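Local coordinates for TCR alpha chain (PDB 6LIR), which probably pairs with the beta chain to form the chicken alpha-beta T-cell receptor, which in this family recognises antigen presented by MHC molecules, at residues Gln1-Ser11 / Ile16-Tyr28. Residues are numbered along the deposited sequence; the frame is centred on the assembly and turned at random.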
loop_
_atom_site.group_PDB
_atom_site.type_symbol
_atom_site.label_atom_id
_atom_site.label_comp_id
_atom_site.label_asym_id
_atom_site.label_seq_id
_atom_site.Cartn_x
_atom_site.Cartn_y
_atom_site.Cartn_z
ATOM N N GLN A 1 10.481 -17.027 -13.990
ATOM C CA GLN A 1 10.063 -17.377 -15.345
ATOM C C GLN A 1 9.513 -16.160 -16.087
ATOM O O GLN A 1 9.806 -15.951 -17.267
ATOM C CB GLN A 1 9.014 -18.489 -15.316
ATOM C CG GLN A 1 9.423 -19.735 -16.080
ATOM C CD GLN A 1 8.287 -20.724 -16.250
ATOM O OE1 GLN A 1 7.415 -20.841 -15.387
ATOM N NE2 GLN A 1 8.290 -21.442 -17.368
ATOM N N VAL A 2 8.713 -15.359 -15.391
ATOM C CA VAL A 2 8.141 -14.141 -15.952
ATOM C C VAL A 2 8.807 -12.971 -15.243
ATOM O O VAL A 2 8.528 -12.704 -14.069
ATOM C CB VAL A 2 6.615 -14.105 -15.796
ATOM C CG1 VAL A 2 6.053 -12.873 -16.461
ATOM C CG2 VAL A 2 5.997 -15.357 -16.401
ATOM N N GLN A 3 9.696 -12.278 -15.952
ATOM C CA GLN A 3 10.572 -11.280 -15.353
ATOM C C GLN A 3 10.073 -9.865 -15.608
ATOM O O GLN A 3 9.628 -9.535 -16.712
ATOM C CB GLN A 3 11.998 -11.425 -15.882
ATOM C CG GLN A 3 12.618 -12.778 -15.592
ATOM C CD GLN A 3 13.712 -13.132 -16.573
ATOM O OE1 GLN A 3 13.439 -13.535 -17.704
ATOM N NE2 GLN A 3 14.961 -12.981 -16.148
ATOM N N GLN A 4 10.174 -9.029 -14.577
ATOM C CA GLN A 4 9.819 -7.620 -14.636
ATOM C C GLN A 4 10.866 -6.826 -13.872
ATOM O O GLN A 4 11.480 -7.333 -12.929
ATOM C CB GLN A 4 8.434 -7.339 -14.032
ATOM C CG GLN A 4 7.269 -7.989 -14.752
ATOM C CD GLN A 4 5.937 -7.586 -14.145
ATOM O OE1 GLN A 4 5.238 -8.409 -13.552
ATOM N NE2 GLN A 4 5.583 -6.310 -14.283
ATOM N N GLU A 5 11.064 -5.578 -14.276
ATOM C CA GLU A 5 11.956 -4.722 -13.517
ATOM C C GLU A 5 11.318 -4.419 -12.163
ATOM O O GLU A 5 10.110 -4.175 -12.089
ATOM C CB GLU A 5 12.227 -3.420 -14.268
ATOM C CG GLU A 5 13.014 -3.594 -15.555
ATOM C CD GLU A 5 14.355 -4.263 -15.327
ATOM O OE1 GLU A 5 15.292 -3.575 -14.868
ATOM O OE2 GLU A 5 14.476 -5.474 -15.609
ATOM N N PRO A 6 12.090 -4.467 -11.073
ATOM C CA PRO A 6 11.485 -4.280 -9.742
ATOM C C PRO A 6 10.785 -2.942 -9.568
ATOM O O PRO A 6 9.752 -2.871 -8.890
ATOM C CB PRO A 6 12.683 -4.432 -8.792
ATOM C CG PRO A 6 13.887 -4.165 -9.640
ATOM C CD PRO A 6 13.544 -4.684 -11.000
ATOM N N SER A 7 11.324 -1.869 -10.143
ATOM C CA SER A 7 10.737 -0.555 -9.940
ATOM C C SER A 7 10.915 0.300 -11.184
ATOM O O SER A 7 11.787 0.051 -12.022
ATOM C CB SER A 7 11.348 0.145 -8.722
ATOM O OG SER A 7 12.756 0.205 -8.828
ATOM N N ALA A 8 10.069 1.320 -11.285
ATOM C CA ALA A 8 10.133 2.303 -12.355
ATOM C C ALA A 8 9.681 3.642 -11.794
ATOM O O ALA A 8 8.929 3.705 -10.817
ATOM C CB ALA A 8 9.264 1.901 -13.551
ATOM N N GLU A 9 10.137 4.719 -12.425
ATOM C CA GLU A 9 9.779 6.051 -11.968
ATOM C C GLU A 9 9.625 6.977 -13.164
ATOM O O GLU A 9 10.322 6.846 -14.173
ATOM C CB GLU A 9 10.828 6.612 -10.991
ATOM C CG GLU A 9 12.162 6.952 -11.642
ATOM C CD GLU A 9 13.141 7.611 -10.685
ATOM O OE1 GLU A 9 14.154 6.968 -10.335
ATOM O OE2 GLU A 9 12.900 8.771 -10.288
ATOM N N THR A 10 8.702 7.921 -13.031
ATOM C CA THR A 10 8.407 8.867 -14.095
ATOM C C THR A 10 7.777 10.101 -13.473
ATOM O O THR A 10 7.232 10.055 -12.368
ATOM C CB THR A 10 7.479 8.266 -15.157
ATOM O OG1 THR A 10 7.444 9.125 -16.304
ATOM C CG2 THR A 10 6.068 8.110 -14.612
ATOM N N SER A 11 7.876 11.210 -14.189
ATOM C CA SER A 11 7.221 12.433 -13.762
ATOM C C SER A 11 5.809 12.474 -14.327
ATOM O O SER A 11 5.519 11.878 -15.368
ATOM C CB SER A 11 8.009 13.664 -14.212
ATOM O OG SER A 11 7.878 13.864 -15.608
ATOM N N ILE A 16 5.658 6.256 -19.679
ATOM C CA ILE A 16 6.669 5.284 -19.275
ATOM C C ILE A 16 6.250 3.892 -19.731
ATOM O O ILE A 16 5.065 3.538 -19.734
ATOM C CB ILE A 16 6.922 5.319 -17.753
ATOM C CG1 ILE A 16 8.146 4.463 -17.403
ATOM C CG2 ILE A 16 5.683 4.870 -16.981
ATOM C CD1 ILE A 16 8.612 4.595 -15.975
ATOM N N ASN A 17 7.254 3.106 -20.105
ATOM C CA ASN A 17 7.097 1.746 -20.594
ATOM C C ASN A 17 7.426 0.759 -19.480
ATOM O O ASN A 17 8.466 0.881 -18.823
ATOM C CB ASN A 17 8.008 1.512 -21.798
ATOM C CG ASN A 17 7.571 0.334 -22.641
ATOM O OD1 ASN A 17 6.390 0.183 -22.956
ATOM N ND2 ASN A 17 8.524 -0.510 -23.010
ATOM N N ILE A 18 6.555 -0.221 -19.274
ATOM C CA ILE A 18 6.784 -1.264 -18.279
ATOM C C ILE A 18 6.891 -2.581 -19.041
ATOM O O ILE A 18 5.930 -3.014 -19.689
ATOM C CB ILE A 18 5.672 -1.314 -17.223
ATOM C CG1 ILE A 18 5.507 0.056 -16.558
ATOM C CG2 ILE A 18 5.980 -2.365 -16.160
ATOM C CD1 ILE A 18 4.510 0.057 -15.421
ATOM N N THR A 19 8.073 -3.193 -19.000
ATOM C CA THR A 19 8.359 -4.394 -19.772
ATOM C C THR A 19 8.001 -5.660 -19.003
ATOM O O THR A 19 7.853 -5.661 -17.779
ATOM C CB THR A 19 9.836 -4.450 -20.172
ATOM O OG1 THR A 19 10.647 -4.519 -18.993
ATOM C CG2 THR A 19 10.228 -3.222 -20.987
ATOM N N CYS A 20 7.934 -6.763 -19.741
ATOM C CA CYS A 20 7.676 -8.079 -19.172
ATOM C C CYS A 20 8.281 -9.094 -20.128
ATOM O O CYS A 20 7.931 -9.110 -21.310
ATOM C CB CYS A 20 6.177 -8.326 -18.975
ATOM S SG CYS A 20 5.739 -9.997 -18.431
ATOM N N SER A 21 9.212 -9.902 -19.625
ATOM C CA SER A 21 9.988 -10.831 -20.433
ATOM C C SER A 21 9.806 -12.246 -19.899
ATOM O O SER A 21 9.993 -12.490 -18.702
ATOM C CB SER A 21 11.467 -10.434 -20.420
ATOM O OG SER A 21 12.285 -11.486 -20.893
ATOM N N HIS A 22 9.425 -13.170 -20.784
ATOM C CA HIS A 22 9.249 -14.583 -20.434
ATOM C C HIS A 22 9.761 -15.443 -21.581
ATOM O O HIS A 22 8.980 -16.032 -22.337
ATOM C CB HIS A 22 7.784 -14.888 -20.119
ATOM C CG HIS A 22 6.809 -14.199 -21.023
ATOM N ND1 HIS A 22 6.248 -14.811 -22.124
ATOM C CD2 HIS A 22 6.286 -12.950 -20.982
ATOM C CE1 HIS A 22 5.429 -13.968 -22.726
ATOM N NE2 HIS A 22 5.434 -12.831 -22.052
ATOM N N PRO A 23 11.085 -15.549 -21.729
ATOM C CA PRO A 23 11.647 -16.282 -22.878
ATOM C C PRO A 23 11.211 -17.734 -22.949
ATOM O O PRO A 23 11.099 -18.286 -24.049
ATOM C CB PRO A 23 13.164 -16.154 -22.674
ATOM C CG PRO A 23 13.338 -14.982 -21.773
ATOM C CD PRO A 23 12.140 -14.982 -20.869
ATOM N N SER A 24 10.956 -18.372 -21.813
ATOM C CA SER A 24 10.607 -19.783 -21.780
ATOM C C SER A 24 9.117 -20.034 -21.969
ATOM O O SER A 24 8.691 -21.191 -21.928
ATOM C CB SER A 24 11.061 -20.396 -20.453
ATOM O OG SER A 24 10.032 -20.291 -19.482
ATOM N N ILE A 25 8.313 -18.993 -22.162
ATOM C CA ILE A 25 6.870 -19.146 -22.308
ATOM C C ILE A 25 6.441 -18.407 -23.564
ATOM O O ILE A 25 6.674 -17.197 -23.688
ATOM C CB ILE A 25 6.097 -18.621 -21.085
ATOM C CG1 ILE A 25 6.594 -19.296 -19.804
ATOM C CG2 ILE A 25 4.599 -18.849 -21.266
ATOM C CD1 ILE A 25 5.851 -18.862 -18.553
ATOM N N GLN A 26 5.798 -19.123 -24.481
ATOM C CA GLN A 26 5.245 -18.532 -25.694
ATOM C C GLN A 26 3.768 -18.322 -25.400
ATOM O O GLN A 26 2.965 -19.258 -25.465
ATOM C CB GLN A 26 5.472 -19.429 -26.907
ATOM C CG GLN A 26 5.028 -18.815 -28.221
ATOM C CD GLN A 26 5.805 -19.347 -29.408
ATOM O OE1 GLN A 26 5.732 -20.534 -29.731
ATOM N NE2 GLN A 26 6.562 -18.467 -30.064
ATOM N N ALA A 27 3.430 -17.086 -25.036
ATOM C CA ALA A 27 2.138 -16.788 -24.433
ATOM C C ALA A 27 0.983 -17.122 -25.365
ATOM O O ALA A 27 0.994 -16.761 -26.545
ATOM C CB ALA A 27 2.080 -15.316 -24.027
ATOM N N TYR A 28 -0.024 -17.803 -24.820
ATOM C CA TYR A 28 -1.311 -17.887 -25.497
ATOM C C TYR A 28 -2.098 -16.601 -25.291
ATOM O O TYR A 28 -2.775 -16.122 -26.208
ATOM C CB TYR A 28 -2.111 -19.088 -24.989
ATOM C CG TYR A 28 -3.523 -19.148 -25.532
ATOM C CD1 TYR A 28 -3.790 -19.729 -26.767
ATOM C CD2 TYR A 28 -4.590 -18.615 -24.815
ATOM C CE1 TYR A 28 -5.078 -19.781 -27.271
ATOM C CE2 TYR A 28 -5.882 -18.662 -25.311
ATOM C CZ TYR A 28 -6.120 -19.246 -26.538
ATOM O OH TYR A 28 -7.403 -19.295 -27.033
HETATM O O HOH W 1 11.013 -17.557 -19.001
HETATM O O HOH W 2 14.470 -12.139 -19.754
HETATM O O HOH W 3 9.274 -4.210 -15.832
#
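Val2 lays its CG1 methyl against the sulfur of Cys20, with CG1 to SG at 3.5 Å. CG1 reaches it by lying anti to the backbone N (chi1 -177°). The other methyl, CG2, faces the CD1 end of Ile25. This is the A/A' strand switch of the V-type immunoglobulin fold: the extended N-terminal segment starts beside strand 16-21, then crosses to the other sheet. Cys20 forms the disulfide with Cys87 that joins the two sheets. Gln3 and Ser21 make a single antiparallel hydrogen-bonded pair. Gln3 N meets Ser21 O at 2.8 Å, and Ser21 N returns the bond to Gln3 O. Beyond this pair the two segments diverge. A water takes the N-H of Glu5 and donates to Thr19 O. Strand 7-11 then pairs with strand 97-108. Gln4 sends its amide inward, where NE2 binds Tyr85 O and OE1 accepts from Cys87 N. Toward Ser11 the contact is mostly made by Ile16. Its CD1 sits 3.7 Å from Ala8 CB and also against Glu9 O, while its CG2 meets the CG2 of Thr10. Beside Gln1, residues His22 to Ile25 form a type I beta turn. The His22 ring bridges its ends, with ND1 donating to Ile25 O at 2.9 Å, close to the ring plane. The Ile25 side chain crosses that of Gln1 at about a right angle, its CD1 3.8 Å from Gln1 CD. Cutting Ile25 back to an alanine takes away CG1 and CD1, which would probably open a gap beside Val2 CG2 and leave the Gln1 amide less firmly placed. A water receives the N-H of Ser24 and donates to Gln1 O. Gln1 NE2 donates to Ser24 OG at 3.0 Å, with the hydroxyl oxygen 16° out of the amide plane.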